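ActII protein (PDB 2OPT) probably binds cis-regulatory DNA as a transcriptional repressor of the TetR family in Streptomyces coelicolor. Local coordinates at residues F141-R152 / S194-L205. Residues are numbered along the deposited sequence; the frame is centred on the assembly and turned at random. Where two conformers were deposited one is given.
Sequences FVTAEALEQSSR and SLDSDRRFELGL
R200 meets E145 through a bent salt bridge: NE donates to the syn lone pair of OE1 at 3.3 Å (N-H...O 149°), with OE1 tilted from the guanidinium plane, while NH2 reaches OE2 only weakly. E148 OE2 lies over one guanidinium face, and its OE1 is 3.2 Å from R200 NH2 but well out of the plane, so this pairing is electrostatic alone; E148 OE2 pairs likewise with R152 NH1. A kink at chi3 (62°) turns the R200 guanidinium toward both acids. One turn before E145, the F141 ring slides past that of F201, near parallel (22°) yet barely overlapping at 5.5 Å between centroids, and CZ of F141 lies 3.7 Å from CA of G204, whose missing side chain admits the ring. V142 CG2 touches the F201 ring at its edge. The axes of 141-150 and 197-205 run antiparallel, 10.8 Å apart at closest. A water bridges the segments, donating to E145 OE1 and S197 O. Farther out, Y133 of the second subunit hydrogen-bonds E145 OE2 and packs on F141 and R200. A leucine in place of R200 would probably leave E145 without its cation in these segments, E148 keeping R152. Charge pairing and aromatic packing together join these helices of the TetR-like C-terminal domain beside the subunit interface, where ionised E145 is likely to be stabilised.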
loop_
_atom_site.group_PDB
_atom_site.type_symbol
_atom_site.label_atom_id
_atom_site.label_comp_id
_atom_site.label_asym_id
_atom_site.label_seq_id
_atom_site.Cartn_x
_atom_site.Cartn_y
_atom_site.Cartn_z
ATOM N N PHE A 141 -0.373 0.685 5.904
ATOM C CA PHE A 141 0.858 1.399 5.820
ATOM C C PHE A 141 2.005 0.471 6.211
ATOM O O PHE A 141 3.035 0.430 5.552
ATOM C CB PHE A 141 0.769 2.565 6.817
ATOM C CG PHE A 141 2.112 3.070 7.274
ATOM C CD1 PHE A 141 2.896 3.865 6.428
ATOM C CD2 PHE A 141 2.612 2.729 8.535
ATOM C CE1 PHE A 141 4.200 4.297 6.843
ATOM C CE2 PHE A 141 3.868 3.171 8.943
ATOM C CZ PHE A 141 4.668 3.934 8.074
ATOM N N VAL A 142 1.838 -0.254 7.319
ATOM C CA VAL A 142 2.869 -1.189 7.771
ATOM C C VAL A 142 3.155 -2.262 6.684
ATOM O O VAL A 142 4.323 -2.575 6.382
ATOM C CB VAL A 142 2.468 -1.890 9.065
ATOM C CG1 VAL A 142 3.420 -3.001 9.356
ATOM C CG2 VAL A 142 2.401 -0.907 10.225
ATOM N N THR A 143 2.095 -2.796 6.092
ATOM C CA THR A 143 2.227 -3.832 5.091
ATOM C C THR A 143 2.925 -3.321 3.823
ATOM O O THR A 143 3.812 -4.013 3.304
ATOM C CB THR A 143 0.840 -4.458 4.761
ATOM O OG1 THR A 143 0.254 -4.903 5.992
ATOM C CG2 THR A 143 0.991 -5.677 3.778
ATOM N N ALA A 144 2.538 -2.131 3.331
ATOM C CA ALA A 144 3.213 -1.490 2.177
ATOM C C ALA A 144 4.685 -1.251 2.428
ATOM O O ALA A 144 5.531 -1.546 1.579
ATOM C CB ALA A 144 2.527 -0.146 1.808
ATOM N N GLU A 145 5.006 -0.655 3.570
ATOM C CA GLU A 145 6.421 -0.451 3.920
ATOM C C GLU A 145 7.198 -1.767 3.881
ATOM O O GLU A 145 8.271 -1.839 3.318
ATOM C CB GLU A 145 6.568 0.193 5.290
ATOM C CG GLU A 145 6.234 1.687 5.347
ATOM C CD GLU A 145 7.163 2.552 4.480
ATOM O OE1 GLU A 145 8.384 2.273 4.448
ATOM O OE2 GLU A 145 6.674 3.501 3.827
ATOM N N ALA A 146 6.641 -2.805 4.488
ATOM C CA ALA A 146 7.295 -4.106 4.527
ATOM C C ALA A 146 7.536 -4.622 3.143
ATOM O O ALA A 146 8.630 -5.096 2.853
ATOM C CB ALA A 146 6.443 -5.116 5.318
ATOM N N LEU A 147 6.524 -4.519 2.279
ATOM C CA LEU A 147 6.607 -5.094 0.955
ATOM C C LEU A 147 7.807 -4.473 0.278
ATOM O O LEU A 147 8.545 -5.136 -0.443
ATOM C CB LEU A 147 5.314 -4.835 0.182
ATOM C CG LEU A 147 5.016 -5.439 -1.185
ATOM C CD1 LEU A 147 5.359 -6.917 -1.253
ATOM C CD2 LEU A 147 3.530 -5.219 -1.501
ATOM N N GLU A 148 8.037 -3.206 0.580
ATOM C CA GLU A 148 9.099 -2.467 -0.047
ATOM C C GLU A 148 10.461 -2.536 0.667
ATOM O O GLU A 148 11.480 -2.374 0.024
ATOM C CB GLU A 148 8.641 -1.034 -0.259
ATOM C CG GLU A 148 9.319 -0.001 0.585
ATOM C CD GLU A 148 9.550 1.222 -0.230
ATOM O OE1 GLU A 148 8.563 1.973 -0.425
ATOM O OE2 GLU A 148 10.693 1.407 -0.723
ATOM N N GLN A 149 10.490 -2.763 1.983
ATOM C CA GLN A 149 11.771 -3.044 2.646
ATOM C C GLN A 149 12.372 -4.314 2.031
ATOM O O GLN A 149 13.611 -4.421 1.864
ATOM C CB GLN A 149 11.641 -3.141 4.190
ATOM C CG GLN A 149 12.937 -3.679 4.933
ATOM C CD GLN A 149 13.189 -3.064 6.324
ATOM O OE1 GLN A 149 14.259 -3.255 6.924
ATOM N NE2 GLN A 149 12.207 -2.347 6.839
ATOM N N SER A 150 11.478 -5.242 1.666
ATOM C CA SER A 150 11.823 -6.480 0.972
ATOM C C SER A 150 12.073 -6.301 -0.529
ATOM O O SER A 150 12.906 -7.003 -1.099
ATOM C CB SER A 150 10.747 -7.540 1.198
ATOM O OG SER A 150 10.795 -8.012 2.534
ATOM N N SER A 151 11.357 -5.372 -1.165
ATOM C CA SER A 151 11.584 -5.043 -2.583
ATOM C C SER A 151 12.868 -4.218 -2.820
ATOM O O SER A 151 13.057 -3.652 -3.905
ATOM C CB SER A 151 10.364 -4.331 -3.184
ATOM O OG SER A 151 9.326 -5.248 -3.477
ATOM N N ARG A 152 13.732 -4.164 -1.800
ATOM C CA ARG A 152 15.051 -3.508 -1.863
ATOM C C ARG A 152 16.139 -4.287 -1.077
ATOM O O ARG A 152 17.313 -3.880 -1.062
ATOM C CB ARG A 152 14.953 -2.042 -1.394
ATOM C CG ARG A 152 14.990 -1.839 0.122
ATOM C CD ARG A 152 13.924 -0.845 0.601
ATOM N NE ARG A 152 14.372 0.550 0.641
ATOM C CZ ARG A 152 13.733 1.549 1.279
ATOM N NH1 ARG A 152 12.594 1.337 1.958
ATOM N NH2 ARG A 152 14.248 2.779 1.250
ATOM N N SER A 194 17.255 8.658 -0.413
ATOM C CA SER A 194 17.940 8.002 0.691
ATOM C C SER A 194 16.951 7.202 1.476
ATOM O O SER A 194 17.028 5.983 1.495
ATOM C CB SER A 194 18.670 9.016 1.623
ATOM O OG SER A 194 19.678 9.797 0.944
ATOM N N LEU A 195 15.981 7.898 2.056
ATOM C CA LEU A 195 15.385 7.479 3.333
ATOM C C LEU A 195 15.547 5.996 3.747
ATOM O O LEU A 195 14.982 5.092 3.118
ATOM C CB LEU A 195 13.945 8.008 3.514
ATOM C CG LEU A 195 13.944 9.427 4.113
ATOM C CD1 LEU A 195 12.589 9.839 4.655
ATOM C CD2 LEU A 195 15.052 9.598 5.212
ATOM N N ASP A 196 16.293 5.745 4.820
ATOM C CA ASP A 196 16.375 4.384 5.276
ATOM C C ASP A 196 15.022 3.937 5.768
ATOM O O ASP A 196 14.215 4.762 6.201
ATOM C CB ASP A 196 17.468 4.176 6.311
ATOM C CG ASP A 196 17.244 4.962 7.574
ATOM O OD1 ASP A 196 17.350 6.205 7.520
ATOM O OD2 ASP A 196 17.018 4.325 8.618
ATOM N N SER A 197 14.776 2.636 5.668
ATOM C CA SER A 197 13.520 2.027 6.093
ATOM C C SER A 197 13.052 2.412 7.484
ATOM O O SER A 197 11.879 2.653 7.697
ATOM C CB SER A 197 13.625 0.500 5.980
ATOM O OG SER A 197 13.631 0.167 4.594
ATOM N N ASP A 198 13.955 2.376 8.454
ATOM C CA ASP A 198 13.619 2.686 9.836
ATOM C C ASP A 198 13.076 4.115 9.920
ATOM O O ASP A 198 12.074 4.398 10.584
ATOM C CB ASP A 198 14.861 2.588 10.680
ATOM C CG ASP A 198 15.231 1.148 11.052
ATOM O OD1 ASP A 198 14.509 0.204 10.686
ATOM O OD2 ASP A 198 16.277 0.962 11.728
ATOM N N ARG A 199 13.740 5.010 9.213
ATOM C CA ARG A 199 13.413 6.395 9.270
ATOM C C ARG A 199 12.059 6.591 8.632
ATOM O O ARG A 199 11.230 7.204 9.255
ATOM C CB ARG A 199 14.494 7.240 8.581
ATOM C CG ARG A 199 14.308 8.777 8.699
ATOM C CD ARG A 199 14.117 9.248 10.151
ATOM N NE ARG A 199 13.901 10.699 10.159
ATOM C CZ ARG A 199 13.235 11.394 11.083
ATOM N NH1 ARG A 199 12.686 10.793 12.137
ATOM N NH2 ARG A 199 13.125 12.713 10.943
ATOM N N ARG A 200 11.826 6.047 7.427
ATOM C CA ARG A 200 10.511 6.161 6.745
ATOM C C ARG A 200 9.442 5.562 7.630
ATOM O O ARG A 200 8.464 6.177 7.935
ATOM C CB ARG A 200 10.472 5.344 5.451
ATOM C CG ARG A 200 11.328 5.801 4.307
ATOM C CD ARG A 200 11.477 4.666 3.235
ATOM N NE ARG A 200 10.196 4.297 2.641
ATOM C CZ ARG A 200 9.555 5.039 1.731
ATOM N NH1 ARG A 200 10.093 6.185 1.314
ATOM N NH2 ARG A 200 8.373 4.647 1.248
ATOM N N PHE A 201 9.666 4.356 8.112
ATOM C CA PHE A 201 8.694 3.750 9.011
ATOM C C PHE A 201 8.316 4.641 10.215
ATOM O O PHE A 201 7.145 4.796 10.533
ATOM C CB PHE A 201 9.173 2.403 9.527
ATOM C CG PHE A 201 8.081 1.605 10.172
ATOM C CD1 PHE A 201 7.114 1.003 9.414
ATOM C CD2 PHE A 201 8.021 1.502 11.560
ATOM C CE1 PHE A 201 6.086 0.299 10.013
ATOM C CE2 PHE A 201 7.000 0.782 12.185
ATOM C CZ PHE A 201 6.053 0.173 11.420
ATOM N N GLU A 202 9.301 5.213 10.902
ATOM C CA GLU A 202 8.956 5.983 12.086
ATOM C C GLU A 202 8.254 7.296 11.738
ATOM O O GLU A 202 7.239 7.641 12.366
ATOM C CB GLU A 202 10.157 6.162 13.030
ATOM C CG GLU A 202 10.638 4.846 13.725
ATOM C CD GLU A 202 9.625 4.117 14.648
ATOM O OE1 GLU A 202 8.846 4.732 15.435
ATOM O OE2 GLU A 202 9.661 2.871 14.607
ATOM N N LEU A 203 8.714 7.977 10.679
ATOM C CA LEU A 203 8.033 9.169 10.207
ATOM C C LEU A 203 6.583 8.875 9.860
ATOM O O LEU A 203 5.698 9.615 10.283
ATOM C CB LEU A 203 8.712 9.750 8.943
ATOM C CG LEU A 203 9.832 10.729 9.142
ATOM C CD1 LEU A 203 10.533 11.102 7.807
ATOM C CD2 LEU A 203 9.253 11.986 9.823
ATOM N N GLY A 204 6.319 7.841 9.066
ATOM C CA GLY A 204 4.915 7.550 8.673
ATOM C C GLY A 204 4.076 7.170 9.890
ATOM O O GLY A 204 2.914 7.503 9.983
ATOM N N LEU A 205 4.642 6.393 10.821
ATOM C CA LEU A 205 3.959 6.116 12.082
ATOM C C LEU A 205 3.575 7.414 12.841
ATOM O O LEU A 205 2.452 7.562 13.245
ATOM C CB LEU A 205 4.877 5.218 12.970
ATOM C CG LEU A 205 4.271 4.186 13.884
ATOM C CD1 LEU A 205 3.224 3.394 13.160
ATOM C CD2 LEU A 205 5.434 3.263 14.470
HETATM O O HOH W 1 9.998 0.878 6.104
#